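Local atomic coordinates of uncharacterized protein (Shewanella oneidensis, PDB entry 3E8P), a protein that probably hydrolyses medium- and long-chain fatty acyl-CoA thioesters to the free fatty acid and coenzyme A. Residues P120-S131 with R143-I154; Y44-I53 with V76-A87. All coordinates share one frame; numbering follows the deposited sequence.

Contact 1 of 2, residues P120-S131 with R143-I154; sequences PGRGQIFTGTGS and RMELHNEQGTHI
T129 and E145 meet side by side on the outer face of an antiparallel pair. T129 OG1 donates to E145 OE1 at 2.8 Å, nearly along the C-O axis. The other carboxylate oxygen, E145 OE2, accepts a hydrogen bond from H147 ND1 at 2.5 Å, on its syn side and close to the imidazole plane. CG of H147 stands between the backbone N and the carbonyl carbon (chi1 62°), which lays the ring back over T127. T127 O sits under one ring face, and T127 CB is 3.5 Å from H147 NE2. Three hydrogen-bonded pairs, T127 with H147, T129 with E145 and S131 with R143, hold the strands beneath this row.

At the far end, E149 folds back on the other segment. Its OE1 grips two backbone amides from one side of the carboxylate plane, Q124 N at 2.6 Å and I125 N at 3.1 Å. N148 ND2 bonds R122 O at 3.1 Å, while N148 OD1 accepts from Q150 N and T152 N and fixes the type I turn from N148 to G151. On the inner face I154 CG1 meets the edge of the F126 ring at 4.0 Å. L146 and M144 reach on to helix 70-90.

This is the hairpin 125-134/139-148 of the hotdog sheet. The negative charge of E145 beside ND1 would probably stabilise a positively charged H147, with T129 OG1 holding OE1.

Contact 2 of 2, residues Y44-I53 with V76-A87; sequences YDIDGVEVAI and VLDVVGGLTAFA
Y44 reaches across to the helix and bonds its backbone: OH donates to L83 O at 2.8 Å, with the carbonyl oxygen near the ring plane. L83 O also accepts the helical bond from A87 N. CG of Y44 lies anti to the backbone N (chi1 -171°), which carries the ring down to the helix. There CE1 rests 3.7 Å from L83 CB, and OH meets the edge of the F86 ring. An alanine here is likely to leave L83 O without its second donor and to open a gap beside L83 and A87.

The closest apolar packing lies along the strand. V51 CG2 presses on V80 CG2 at 3.6 Å, and V51 CG1 slides past V76 CG1. V49 CG1 lies 3.5 Å from T84 OG1, whose hydroxyl donates to V80 O. Strand 49-53 runs nearly antiparallel to the helix segment, at 160°. Helix 70-90 is the long central helix of the hotdog fold, wrapped by the sheet.

The turn side is looser. D45 O lies 4.0 Å from A87 CB, and D45 CB points away from the helix. D45 OD1 accepts from D47 N in an Asx turn, and D47 itself is exposed to solvent.

How the contacts relate
Contact 2 lies in the core, its centre about 3 Å from the centre of the chain. Contact 1 lies farther out, at about 12 Å, and is partly exposed. They share one sheet: strand 49-54 of contact 2 is the neighbour of strand 125-134 of contact 1. Probable backbone hydrogen bonds join them, G128 N to V51 O and F126 O to I53 N. M144 also packs on L77 and V80, so both contacts reach helix 70-90. Their chemistry follows their place. Contact 1 relies on backbone pairing and carboxylate, imidazole and amide bonds. Contact 2 relies mainly on branched aliphatic packing, with one tyrosine hydroxyl bond across it.

Contact 1 of 2, residues P120-S131 with R143-I154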
loop_
_atom_site.group_PDB
_atom_site.type_symbol
_atom_site.label_atom_id
_atom_site.label_comp_id
_atom_site.label_asym_id
_atom_site.label_seq_id
_atom_site.Cartn_x
_atom_site.Cartn_y
_atom_site.Cartn_z
ATOM N N PRO A 120 -3.455 -19.409 1.773
ATOM C CA PRO A 120 -4.858 -19.775 1.535
ATOM C C PRO A 120 -5.789 -19.677 2.732
ATOM O O PRO A 120 -5.477 -20.147 3.831
ATOM C CB PRO A 120 -4.757 -21.202 1.000
ATOM C CG PRO A 120 -3.445 -21.186 0.281
ATOM C CD PRO A 120 -2.563 -20.473 1.282
ATOM N N GLY A 121 -6.951 -19.076 2.497
ATOM C CA GLY A 121 -7.930 -18.908 3.552
ATOM C C GLY A 121 -8.730 -20.155 3.880
ATOM O O GLY A 121 -9.896 -20.251 3.519
ATOM N N ARG A 122 -8.109 -21.121 4.546
ATOM C CA ARG A 122 -8.819 -22.334 4.936
ATOM C C ARG A 122 -9.176 -22.185 6.408
ATOM O O ARG A 122 -8.453 -21.529 7.156
ATOM C CB ARG A 122 -7.946 -23.575 4.740
ATOM C CG ARG A 122 -7.471 -23.771 3.311
ATOM C CD ARG A 122 -7.034 -25.208 3.044
ATOM N NE ARG A 122 -6.637 -25.397 1.648
ATOM C CZ ARG A 122 -5.501 -24.944 1.119
ATOM N NH1 ARG A 122 -4.632 -24.278 1.871
ATOM N NH2 ARG A 122 -5.240 -25.143 -0.166
ATOM N N GLY A 123 -10.293 -22.775 6.819
ATOM C CA GLY A 123 -10.713 -22.680 8.205
ATOM C C GLY A 123 -12.219 -22.768 8.387
ATOM O O GLY A 123 -12.984 -22.655 7.427
ATOM N N GLN A 124 -12.650 -22.967 9.626
ATOM C CA GLN A 124 -14.070 -23.080 9.929
ATOM C C GLN A 124 -14.617 -21.747 10.405
ATOM O O GLN A 124 -15.725 -21.345 10.027
ATOM C CB GLN A 124 -14.289 -24.142 11.007
ATOM C CG GLN A 124 -13.771 -25.518 10.625
ATOM C CD GLN A 124 -13.845 -26.504 11.775
ATOM O OE1 GLN A 124 -14.930 -26.802 12.290
ATOM N NE2 GLN A 124 -12.688 -27.013 12.193
ATOM N N ILE A 125 -13.831 -21.072 11.238
ATOM C CA ILE A 125 -14.199 -19.773 11.789
ATOM C C ILE A 125 -13.014 -18.826 11.662
ATOM O O ILE A 125 -11.913 -19.141 12.110
ATOM C CB ILE A 125 -14.572 -19.868 13.292
ATOM C CG1 ILE A 125 -15.780 -20.794 13.469
ATOM C CG2 ILE A 125 -14.869 -18.470 13.857
ATOM C CD1 ILE A 125 -16.208 -20.975 14.910
ATOM N N PHE A 126 -13.244 -17.668 11.056
ATOM C CA PHE A 126 -12.189 -16.684 10.890
ATOM C C PHE A 126 -12.369 -15.545 11.887
ATOM O O PHE A 126 -13.475 -15.024 12.063
ATOM C CB PHE A 126 -12.193 -16.178 9.448
ATOM C CG PHE A 126 -11.829 -17.242 8.445
ATOM C CD1 PHE A 126 -10.501 -17.614 8.257
ATOM C CD2 PHE A 126 -12.813 -17.913 7.734
ATOM C CE1 PHE A 126 -10.159 -18.639 7.382
ATOM C CE2 PHE A 126 -12.481 -18.942 6.855
ATOM C CZ PHE A 126 -11.151 -19.306 6.679
ATOM N N THR A 127 -11.267 -15.169 12.535
ATOM C CA THR A 127 -11.273 -14.117 13.540
ATOM C C THR A 127 -10.287 -12.999 13.210
ATOM O O THR A 127 -9.166 -13.259 12.787
ATOM C CB THR A 127 -10.917 -14.707 14.921
ATOM O OG1 THR A 127 -11.813 -15.787 15.215
ATOM C CG2 THR A 127 -11.024 -13.641 16.011
ATOM N N GLY A 128 -10.711 -11.758 13.427
ATOM C CA GLY A 128 -9.857 -10.623 13.142
ATOM C C GLY A 128 -9.683 -9.647 14.297
ATOM O O GLY A 128 -10.628 -9.335 15.026
ATOM N N THR A 129 -8.455 -9.171 14.464
ATOM C CA THR A 129 -8.131 -8.206 15.508
ATOM C C THR A 129 -7.231 -7.150 14.890
ATOM O O THR A 129 -6.713 -7.331 13.784
ATOM C CB THR A 129 -7.364 -8.854 16.693
ATOM O OG1 THR A 129 -6.060 -9.254 16.252
ATOM C CG2 THR A 129 -8.125 -10.082 17.232
ATOM N N GLY A 130 -7.041 -6.048 15.601
ATOM C CA GLY A 130 -6.181 -5.004 15.085
ATOM C C GLY A 130 -5.650 -4.127 16.197
ATOM O O GLY A 130 -5.887 -4.400 17.373
ATOM N N SER A 131 -4.921 -3.083 15.818
ATOM C CA SER A 131 -4.372 -2.138 16.771
ATOM C C SER A 131 -4.022 -0.856 16.041
ATOM O O SER A 131 -3.839 -0.835 14.814
ATOM C CB SER A 131 -3.128 -2.708 17.473
ATOM O OG SER A 131 -2.063 -2.946 16.563
ATOM N N ARG A 143 -3.210 -1.518 12.088
ATOM C CA ARG A 143 -2.745 -2.792 11.562
ATOM C C ARG A 143 -3.836 -3.817 11.889
ATOM O O ARG A 143 -4.377 -3.826 12.994
ATOM C CB ARG A 143 -1.423 -3.207 12.213
ATOM C CG ARG A 143 -0.205 -2.710 11.455
ATOM C CD ARG A 143 1.086 -3.332 11.949
ATOM N NE ARG A 143 2.182 -3.065 11.018
ATOM C CZ ARG A 143 3.442 -3.452 11.202
ATOM N NH1 ARG A 143 3.782 -4.133 12.290
ATOM N NH2 ARG A 143 4.357 -3.159 10.288
HETATM N N MSE A 144 -4.179 -4.664 10.927
HETATM C CA MSE A 144 -5.208 -5.664 11.160
HETATM C C MSE A 144 -4.645 -7.045 10.901
HETATM O O MSE A 144 -3.643 -7.198 10.211
HETATM C CB MSE A 144 -6.414 -5.436 10.245
HETATM C CG MSE A 144 -7.077 -4.086 10.403
HETATM SE SE MSE A 144 -6.044 -2.637 9.558
HETATM C CE MSE A 144 -6.912 -2.606 7.854
ATOM N N GLU A 145 -5.321 -8.051 11.427
ATOM C CA GLU A 145 -4.871 -9.415 11.268
ATOM C C GLU A 145 -6.060 -10.365 11.270
ATOM O O GLU A 145 -6.989 -10.218 12.065
ATOM C CB GLU A 145 -3.906 -9.739 12.416
ATOM C CG GLU A 145 -3.700 -11.190 12.723
ATOM C CD GLU A 145 -4.886 -11.834 13.423
ATOM O OE1 GLU A 145 -5.465 -11.224 14.354
ATOM O OE2 GLU A 145 -5.226 -12.970 13.042
ATOM N N LEU A 146 -6.022 -11.331 10.362
ATOM C CA LEU A 146 -7.073 -12.334 10.255
ATOM C C LEU A 146 -6.443 -13.727 10.398
ATOM O O LEU A 146 -5.444 -14.037 9.743
ATOM C CB LEU A 146 -7.773 -12.233 8.898
ATOM C CG LEU A 146 -9.026 -13.102 8.748
ATOM C CD1 LEU A 146 -10.174 -12.473 9.536
ATOM C CD2 LEU A 146 -9.408 -13.227 7.276
ATOM N N HIS A 147 -7.019 -14.554 11.264
ATOM C CA HIS A 147 -6.535 -15.918 11.466
ATOM C C HIS A 147 -7.745 -16.850 11.506
ATOM O O HIS A 147 -8.880 -16.378 11.578
ATOM C CB HIS A 147 -5.722 -16.028 12.770
ATOM C CG HIS A 147 -6.498 -15.726 14.018
ATOM N ND1 HIS A 147 -6.537 -14.470 14.590
ATOM C CD2 HIS A 147 -7.238 -16.527 14.824
ATOM C CE1 HIS A 147 -7.265 -14.512 15.694
ATOM N NE2 HIS A 147 -7.701 -15.749 15.857
ATOM N N ASN A 148 -7.520 -18.161 11.432
ATOM C CA ASN A 148 -8.630 -19.118 11.489
ATOM C C ASN A 148 -8.720 -19.683 12.910
ATOM O O ASN A 148 -7.966 -19.255 13.790
ATOM C CB ASN A 148 -8.462 -20.237 10.456
ATOM C CG ASN A 148 -7.324 -21.176 10.782
ATOM O OD1 ASN A 148 -6.762 -21.140 11.878
ATOM N ND2 ASN A 148 -6.984 -22.038 9.828
ATOM N N GLU A 149 -9.612 -20.647 13.138
ATOM C CA GLU A 149 -9.818 -21.176 14.494
ATOM C C GLU A 149 -8.626 -21.899 15.130
ATOM O O GLU A 149 -8.605 -22.118 16.348
ATOM C CB GLU A 149 -11.074 -22.074 14.546
ATOM C CG GLU A 149 -10.924 -23.495 13.991
ATOM C CD GLU A 149 -10.855 -23.568 12.472
ATOM O OE1 GLU A 149 -11.190 -22.571 11.790
ATOM O OE2 GLU A 149 -10.472 -24.639 11.951
ATOM N N GLN A 150 -7.642 -22.263 14.317
ATOM C CA GLN A 150 -6.456 -22.938 14.820
ATOM C C GLN A 150 -5.371 -21.910 15.130
ATOM O O GLN A 150 -4.310 -22.258 15.641
ATOM C CB GLN A 150 -5.925 -23.945 13.796
ATOM C CG GLN A 150 -6.990 -24.915 13.273
ATOM C CD GLN A 150 -6.401 -26.088 12.509
ATOM O OE1 GLN A 150 -5.441 -25.935 11.757
ATOM N NE2 GLN A 150 -6.986 -27.263 12.687
ATOM N N GLY A 151 -5.649 -20.646 14.813
ATOM C CA GLY A 151 -4.695 -19.578 15.067
ATOM C C GLY A 151 -3.814 -19.229 13.872
ATOM O O GLY A 151 -3.048 -18.267 13.921
ATOM N N THR A 152 -3.922 -20.001 12.795
ATOM C CA THR A 152 -3.106 -19.764 11.606
ATOM C C THR A 152 -3.409 -18.418 10.945
ATOM O O THR A 152 -4.557 -18.152 10.597
ATOM C CB THR A 152 -3.333 -20.875 10.575
ATOM O OG1 THR A 152 -3.206 -22.145 11.230
ATOM C CG2 THR A 152 -2.301 -20.779 9.434
ATOM N N HIS A 153 -2.384 -17.582 10.768
ATOM C CA HIS A 153 -2.585 -16.282 10.145
ATOM C C HIS A 153 -2.909 -16.428 8.664
ATOM O O HIS A 153 -2.204 -17.111 7.922
ATOM C CB HIS A 153 -1.350 -15.390 10.337
ATOM C CG HIS A 153 -1.015 -15.133 11.773
ATOM N ND1 HIS A 153 -1.901 -14.536 12.649
ATOM C CD2 HIS A 153 0.104 -15.393 12.487
ATOM C CE1 HIS A 153 -1.338 -14.438 13.840
ATOM N NE2 HIS A 153 -0.122 -14.951 13.768
ATOM N N ILE A 154 -3.987 -15.777 8.251
ATOM C CA ILE A 154 -4.449 -15.835 6.876
ATOM C C ILE A 154 -3.976 -14.626 6.096
ATOM O O ILE A 154 -3.434 -14.752 4.994
ATOM C CB ILE A 154 -5.993 -15.896 6.830
ATOM C CG1 ILE A 154 -6.476 -17.109 7.616
ATOM C CG2 ILE A 154 -6.474 -16.006 5.407
ATOM C CD1 ILE A 154 -5.912 -18.436 7.115
#

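Contact 2 of 2, residues Y44-I53 with V76-A87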
loop_
_atom_site.group_PDB
_atom_site.type_symbol
_atom_site.label_atom_id
_atom_site.label_comp_id
_atom_site.label_asym_id
_atom_site.label_seq_id
_atom_site.Cartn_x
_atom_site.Cartn_y
_atom_site.Cartn_z
ATOM N N TYR A 44 -16.192 -5.750 21.758
ATOM C CA TYR A 44 -15.771 -4.403 21.391
ATOM C C TYR A 44 -15.715 -3.489 22.612
ATOM O O TYR A 44 -16.744 -3.096 23.157
ATOM C CB TYR A 44 -16.728 -3.832 20.336
ATOM C CG TYR A 44 -16.280 -2.526 19.716
ATOM C CD1 TYR A 44 -14.991 -2.372 19.223
ATOM C CD2 TYR A 44 -17.161 -1.458 19.581
ATOM C CE1 TYR A 44 -14.589 -1.193 18.608
ATOM C CE2 TYR A 44 -16.766 -0.275 18.966
ATOM C CZ TYR A 44 -15.476 -0.149 18.479
ATOM O OH TYR A 44 -15.072 1.017 17.851
ATOM N N ASP A 45 -14.498 -3.154 23.030
ATOM C CA ASP A 45 -14.267 -2.297 24.187
ATOM C C ASP A 45 -13.136 -1.317 23.886
ATOM O O ASP A 45 -12.640 -1.270 22.762
ATOM C CB ASP A 45 -13.900 -3.158 25.391
ATOM C CG ASP A 45 -12.842 -4.194 25.059
ATOM O OD1 ASP A 45 -11.753 -3.797 24.597
ATOM O OD2 ASP A 45 -13.102 -5.402 25.252
ATOM N N ILE A 46 -12.718 -0.546 24.888
ATOM C CA ILE A 46 -11.654 0.438 24.696
ATOM C C ILE A 46 -10.305 -0.149 24.323
ATOM O O ILE A 46 -9.421 0.577 23.873
ATOM C CB ILE A 46 -11.440 1.310 25.943
ATOM C CG1 ILE A 46 -11.280 0.421 27.175
ATOM C CG2 ILE A 46 -12.584 2.295 26.098
ATOM C CD1 ILE A 46 -10.785 1.170 28.383
ATOM N N ASP A 47 -10.131 -1.452 24.523
ATOM C CA ASP A 47 -8.870 -2.104 24.172
ATOM C C ASP A 47 -8.787 -2.221 22.656
ATOM O O ASP A 47 -7.775 -1.879 22.046
ATOM C CB ASP A 47 -8.795 -3.505 24.780
ATOM C CG ASP A 47 -8.750 -3.485 26.293
ATOM O OD1 ASP A 47 -8.914 -4.566 26.901
ATOM O OD2 ASP A 47 -8.543 -2.397 26.872
ATOM N N GLY A 48 -9.868 -2.711 22.059
ATOM C CA GLY A 48 -9.916 -2.880 20.621
ATOM C C GLY A 48 -11.165 -3.617 20.183
ATOM O O GLY A 48 -12.226 -3.470 20.783
ATOM N N VAL A 49 -11.043 -4.429 19.143
ATOM C CA VAL A 49 -12.193 -5.156 18.642
ATOM C C VAL A 49 -11.846 -6.564 18.190
ATOM O O VAL A 49 -10.726 -6.842 17.780
ATOM C CB VAL A 49 -12.818 -4.433 17.436
ATOM C CG1 VAL A 49 -11.805 -4.374 16.292
ATOM C CG2 VAL A 49 -14.086 -5.158 16.983
ATOM N N GLU A 50 -12.824 -7.453 18.276
ATOM C CA GLU A 50 -12.649 -8.812 17.822
ATOM C C GLU A 50 -13.817 -9.053 16.893
ATOM O O GLU A 50 -14.982 -8.909 17.287
ATOM C CB GLU A 50 -12.680 -9.794 18.990
ATOM C CG GLU A 50 -12.758 -11.256 18.563
ATOM C CD GLU A 50 -12.259 -12.207 19.643
ATOM O OE1 GLU A 50 -12.472 -13.435 19.514
ATOM O OE2 GLU A 50 -11.643 -11.720 20.618
ATOM N N VAL A 51 -13.497 -9.387 15.649
ATOM C CA VAL A 51 -14.502 -9.655 14.642
ATOM C C VAL A 51 -14.379 -11.111 14.236
ATOM O O VAL A 51 -13.271 -11.628 14.074
ATOM C CB VAL A 51 -14.308 -8.752 13.399
ATOM C CG1 VAL A 51 -15.273 -9.142 12.302
ATOM C CG2 VAL A 51 -14.533 -7.299 13.782
ATOM N N ALA A 52 -15.521 -11.772 14.087
ATOM C CA ALA A 52 -15.541 -13.171 13.695
ATOM C C ALA A 52 -16.580 -13.385 12.610
ATOM O O ALA A 52 -17.567 -12.650 12.515
ATOM C CB ALA A 52 -15.853 -14.050 14.893
ATOM N N ILE A 53 -16.338 -14.397 11.788
ATOM C CA ILE A 53 -17.226 -14.741 10.699
ATOM C C ILE A 53 -17.050 -16.233 10.434
ATOM O O ILE A 53 -15.942 -16.710 10.191
ATOM C CB ILE A 53 -16.874 -13.922 9.425
ATOM C CG1 ILE A 53 -17.767 -14.344 8.256
ATOM C CG2 ILE A 53 -15.389 -14.109 9.069
ATOM C CD1 ILE A 53 -17.600 -13.471 7.015
ATOM N N VAL A 76 -13.371 -8.076 6.151
ATOM C CA VAL A 76 -13.156 -8.218 7.594
ATOM C C VAL A 76 -12.024 -7.325 8.105
ATOM O O VAL A 76 -12.160 -6.653 9.122
ATOM C CB VAL A 76 -12.827 -9.681 7.972
ATOM C CG1 VAL A 76 -12.567 -9.789 9.478
ATOM C CG2 VAL A 76 -13.969 -10.585 7.561
ATOM N N LEU A 77 -10.905 -7.311 7.392
ATOM C CA LEU A 77 -9.771 -6.499 7.809
ATOM C C LEU A 77 -10.112 -5.012 7.850
ATOM O O LEU A 77 -9.666 -4.302 8.753
ATOM C CB LEU A 77 -8.575 -6.740 6.883
ATOM C CG LEU A 77 -7.921 -8.123 6.978
ATOM C CD1 LEU A 77 -6.961 -8.327 5.812
ATOM C CD2 LEU A 77 -7.187 -8.245 8.291
ATOM N N ASP A 78 -10.902 -4.542 6.884
ATOM C CA ASP A 78 -11.287 -3.124 6.827
ATOM C C ASP A 78 -12.197 -2.738 7.994
ATOM O O ASP A 78 -12.021 -1.684 8.614
ATOM C CB ASP A 78 -12.005 -2.794 5.510
ATOM C CG ASP A 78 -12.225 -1.292 5.328
ATOM O OD1 ASP A 78 -13.138 -0.901 4.575
ATOM O OD2 ASP A 78 -11.471 -0.495 5.932
ATOM N N VAL A 79 -13.165 -3.599 8.284
ATOM C CA VAL A 79 -14.097 -3.379 9.383
ATOM C C VAL A 79 -13.367 -3.406 10.729
ATOM O O VAL A 79 -13.643 -2.585 11.613
ATOM C CB VAL A 79 -15.205 -4.455 9.383
ATOM C CG1 VAL A 79 -16.118 -4.257 10.592
ATOM C CG2 VAL A 79 -15.998 -4.376 8.073
ATOM N N VAL A 80 -12.443 -4.353 10.892
ATOM C CA VAL A 80 -11.661 -4.428 12.122
ATOM C C VAL A 80 -10.893 -3.115 12.260
ATOM O O VAL A 80 -10.846 -2.517 13.334
ATOM C CB VAL A 80 -10.624 -5.579 12.084
ATOM C CG1 VAL A 80 -9.561 -5.351 13.152
ATOM C CG2 VAL A 80 -11.306 -6.919 12.314
ATOM N N GLY A 81 -10.302 -2.666 11.155
ATOM C CA GLY A 81 -9.528 -1.434 11.176
ATOM C C GLY A 81 -10.337 -0.199 11.537
ATOM O O GLY A 81 -9.866 0.659 12.281
ATOM N N GLY A 82 -11.553 -0.108 11.007
ATOM C CA GLY A 82 -12.400 1.035 11.296
ATOM C C GLY A 82 -12.794 1.096 12.759
ATOM O O GLY A 82 -12.701 2.143 13.386
ATOM N N LEU A 83 -13.236 -0.034 13.299
ATOM C CA LEU A 83 -13.636 -0.113 14.698
ATOM C C LEU A 83 -12.441 0.106 15.633
ATOM O O LEU A 83 -12.584 0.701 16.707
ATOM C CB LEU A 83 -14.306 -1.466 14.971
ATOM C CG LEU A 83 -15.682 -1.616 14.298
ATOM C CD1 LEU A 83 -16.165 -3.066 14.330
ATOM C CD2 LEU A 83 -16.665 -0.704 15.011
ATOM N N THR A 84 -11.266 -0.360 15.213
ATOM C CA THR A 84 -10.043 -0.200 15.997
ATOM C C THR A 84 -9.711 1.290 16.039
ATOM O O THR A 84 -9.349 1.839 17.078
ATOM C CB THR A 84 -8.837 -0.945 15.343
ATOM O OG1 THR A 84 -9.106 -2.359 15.283
ATOM C CG2 THR A 84 -7.534 -0.675 16.135
ATOM N N ALA A 85 -9.841 1.938 14.889
ATOM C CA ALA A 85 -9.557 3.355 14.783
ATOM C C ALA A 85 -10.505 4.159 15.668
ATOM O O ALA A 85 -10.067 5.049 16.390
ATOM C CB ALA A 85 -9.677 3.801 13.329
ATOM N N PHE A 86 -11.794 3.840 15.619
ATOM C CA PHE A 86 -12.795 4.555 16.411
ATOM C C PHE A 86 -12.604 4.350 17.920
ATOM O O PHE A 86 -12.802 5.269 18.703
ATOM C CB PHE A 86 -14.216 4.122 16.002
ATOM C CG PHE A 86 -15.305 5.011 16.548
ATOM C CD1 PHE A 86 -15.442 6.325 16.102
ATOM C CD2 PHE A 86 -16.182 4.543 17.522
ATOM C CE1 PHE A 86 -16.437 7.164 16.618
ATOM C CE2 PHE A 86 -17.181 5.373 18.047
ATOM C CZ PHE A 86 -17.306 6.685 17.592
ATOM N N ALA A 87 -12.219 3.146 18.326
ATOM C CA ALA A 87 -11.996 2.871 19.741
ATOM C C ALA A 87 -10.799 3.690 20.232
ATOM O O ALA A 87 -10.814 4.217 21.340
ATOM C CB ALA A 87 -11.746 1.387 19.950
#